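Local coordinates for uncharacterized protein Rv3404c/MT3512 (PDB 4PZU), which is of unknown function but belongs to the formyltransferase family, probably pairing a formyltransferase-like domain with a C-terminal N-formyltransferase dimerization domain, at residues A[84-89]-A[111-116]. Sequence-based numbering, arbitrary orientation.
Sequences HCKQRF and RGWFPQ
The backbones of 84-89 and 111-116 come nearest at K86 and G112, whose CA atoms lie 7.1 Å apart, and the span is bridged by K86 and W113, two side chains that touch and cross at about a right angle. It is a worked example of a lysine spending its methylenes on an aromatic face and its ammonium on something else. CD of K86 sits over one face of the indole, 3.6 Å from W113 CZ2, and the same CD stands 12° off the normal of the six-membered ring, a CH-pi contact over the face. The neighbouring carbons extend the overlap: CG lies 3.9 Å from CE2 of W113, a ring-fusion atom, while CE reaches 4.0 Å from W113 CE3 on the benzene part. Running nearly extended as far as CE, the K86 chain then bends at its last torsion (chi4 83°), and NZ rises away from the face while staying above the ring, to donate to the carbonyl O of H84 in its own loop at 3.1 Å. That bond ties down the lysine end and probably helps hold the methylenes over the indole. NZ is 5.5 Å from the centroid of the W113 six-membered ring, so any cation-pi attraction is weak at most. At one edge of the indole, in its plane, lies CE2 of F114, whose ring meets F200 edge-to-face. Within the formyltransferase-like part, this small surface contact joins the loop between strand 79-83 of the mixed six-stranded sheet and helix 91-96 to the turn from strand 111-112 into helix 115-122, with F114 at the N-cap position. H84 is anchored on helix 156-180 through E167, and backbone bonds link R111 and W113 to N195 as strand 111-112 pairs in parallel with strand 194-195.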
loop_
_atom_site.group_PDB
_atom_site.type_symbol
_atom_site.label_atom_id
_atom_site.label_comp_id
_atom_site.label_asym_id
_atom_site.label_seq_id
_atom_site.Cartn_x
_atom_site.Cartn_y
_atom_site.Cartn_z
ATOM N N HIS A 84 23.401 -17.104 -3.216
ATOM C CA HIS A 84 21.979 -17.246 -3.550
ATOM C C HIS A 84 21.740 -18.397 -4.548
ATOM O O HIS A 84 20.825 -18.347 -5.365
ATOM C CB HIS A 84 21.360 -15.939 -4.136
ATOM C CG HIS A 84 21.614 -14.713 -3.322
ATOM N ND1 HIS A 84 20.878 -13.554 -3.472
ATOM C CD2 HIS A 84 22.537 -14.452 -2.366
ATOM C CE1 HIS A 84 21.316 -12.645 -2.627
ATOM N NE2 HIS A 84 22.330 -13.164 -1.943
ATOM N N CYS A 85 22.543 -19.443 -4.458
ATOM C CA CYS A 85 22.507 -20.476 -5.472
ATOM C C CYS A 85 21.192 -21.248 -5.319
ATOM O O CYS A 85 20.752 -21.539 -4.178
ATOM C CB CYS A 85 23.706 -21.364 -5.324
ATOM S SG CYS A 85 23.641 -22.782 -6.437
ATOM N N LYS A 86 20.516 -21.469 -6.447
ATOM C CA LYS A 86 19.201 -22.138 -6.430
ATOM C C LYS A 86 19.209 -23.526 -7.043
ATOM O O LYS A 86 18.293 -24.302 -6.800
ATOM C CB LYS A 86 18.119 -21.277 -7.081
ATOM C CG LYS A 86 17.492 -20.299 -6.113
ATOM C CD LYS A 86 16.918 -19.144 -6.890
ATOM C CE LYS A 86 16.728 -17.940 -5.987
ATOM N NZ LYS A 86 17.985 -17.143 -5.816
ATOM N N GLN A 87 20.229 -23.835 -7.832
ATOM C CA GLN A 87 20.335 -25.155 -8.473
ATOM C C GLN A 87 21.315 -25.968 -7.666
ATOM O O GLN A 87 22.390 -25.489 -7.360
ATOM C CB GLN A 87 20.839 -25.032 -9.918
ATOM N N ARG A 88 20.961 -27.195 -7.313
ATOM C CA ARG A 88 21.890 -28.058 -6.602
ATOM C C ARG A 88 23.145 -28.327 -7.423
ATOM O O ARG A 88 23.109 -28.395 -8.651
ATOM C CB ARG A 88 21.195 -29.343 -6.170
ATOM C CG ARG A 88 20.044 -29.051 -5.205
ATOM C CD ARG A 88 18.898 -30.032 -5.383
ATOM N NE ARG A 88 19.323 -31.386 -5.055
ATOM C CZ ARG A 88 18.598 -32.480 -5.262
ATOM N NH1 ARG A 88 17.397 -32.402 -5.815
ATOM N NH2 ARG A 88 19.086 -33.673 -4.926
ATOM N N PHE A 89 24.264 -28.434 -6.728
ATOM C CA PHE A 89 25.543 -28.602 -7.370
ATOM C C PHE A 89 25.681 -30.045 -7.733
ATOM O O PHE A 89 25.208 -30.901 -6.988
ATOM C CB PHE A 89 26.686 -28.232 -6.420
ATOM C CG PHE A 89 27.130 -26.787 -6.507
ATOM C CD1 PHE A 89 26.227 -25.763 -6.788
ATOM C CD2 PHE A 89 28.454 -26.448 -6.258
ATOM C CE1 PHE A 89 26.642 -24.440 -6.846
ATOM C CE2 PHE A 89 28.875 -25.126 -6.316
ATOM C CZ PHE A 89 27.967 -24.122 -6.614
ATOM N N ARG A 111 14.530 -22.212 4.248
ATOM C CA ARG A 111 15.531 -22.476 3.216
ATOM C C ARG A 111 14.882 -22.290 1.860
ATOM O O ARG A 111 13.652 -22.274 1.768
ATOM C CB ARG A 111 16.064 -23.909 3.383
ATOM C CG ARG A 111 16.851 -24.082 4.679
ATOM C CD ARG A 111 16.780 -25.552 5.132
ATOM N NE ARG A 111 17.143 -26.422 4.021
ATOM C CZ ARG A 111 16.663 -27.642 3.816
ATOM N NH1 ARG A 111 17.075 -28.330 2.763
ATOM N NH2 ARG A 111 15.799 -28.179 4.652
ATOM N N GLY A 112 15.702 -22.088 0.840
ATOM C CA GLY A 112 15.237 -21.977 -0.537
ATOM C C GLY A 112 14.863 -20.573 -0.928
ATOM O O GLY A 112 15.550 -19.591 -0.576
ATOM N N TRP A 113 13.733 -20.469 -1.613
ATOM C CA TRP A 113 13.384 -19.221 -2.322
ATOM C C TRP A 113 12.843 -18.128 -1.405
ATOM O O TRP A 113 11.985 -18.378 -0.562
ATOM C CB TRP A 113 12.380 -19.533 -3.441
ATOM C CG TRP A 113 12.964 -20.310 -4.598
ATOM C CD1 TRP A 113 13.435 -21.609 -4.586
ATOM C CD2 TRP A 113 13.114 -19.844 -5.938
ATOM N NE1 TRP A 113 13.860 -21.967 -5.840
ATOM C CE2 TRP A 113 13.677 -20.900 -6.688
ATOM C CE3 TRP A 113 12.817 -18.639 -6.583
ATOM C CZ2 TRP A 113 13.963 -20.775 -8.055
ATOM C CZ3 TRP A 113 13.119 -18.508 -7.945
ATOM C CH2 TRP A 113 13.684 -19.573 -8.662
ATOM N N PHE A 114 13.357 -16.923 -1.569
ATOM C CA PHE A 114 12.830 -15.717 -0.931
ATOM C C PHE A 114 12.529 -15.885 0.571
ATOM O O PHE A 114 11.404 -15.662 0.988
ATOM C CB PHE A 114 11.558 -15.232 -1.675
ATOM C CG PHE A 114 11.714 -15.134 -3.173
ATOM C CD1 PHE A 114 12.828 -14.550 -3.741
ATOM C CD2 PHE A 114 10.719 -15.625 -4.011
ATOM C CE1 PHE A 114 12.981 -14.469 -5.126
ATOM C CE2 PHE A 114 10.862 -15.563 -5.407
ATOM C CZ PHE A 114 11.990 -14.983 -5.964
ATOM N N PRO A 115 13.525 -16.271 1.380
ATOM C CA PRO A 115 13.235 -16.510 2.805
ATOM C C PRO A 115 12.473 -15.408 3.544
ATOM O O PRO A 115 11.616 -15.741 4.352
ATOM C CB PRO A 115 14.623 -16.689 3.421
ATOM C CG PRO A 115 15.417 -17.268 2.255
ATOM C CD PRO A 115 14.965 -16.449 1.086
ATOM N N GLN A 116 12.799 -14.134 3.323
ATOM C CA GLN A 116 12.084 -13.024 4.004
ATOM C C GLN A 116 10.554 -13.006 3.713
ATOM O O GLN A 116 9.751 -12.654 4.586
ATOM C CB GLN A 116 12.718 -11.648 3.682
ATOM C CG GLN A 116 12.366 -11.018 2.318
ATOM C CD GLN A 116 13.117 -11.622 1.124
ATOM O OE1 GLN A 116 14.017 -12.443 1.298
ATOM N NE2 GLN A 116 12.753 -11.204 -0.105
#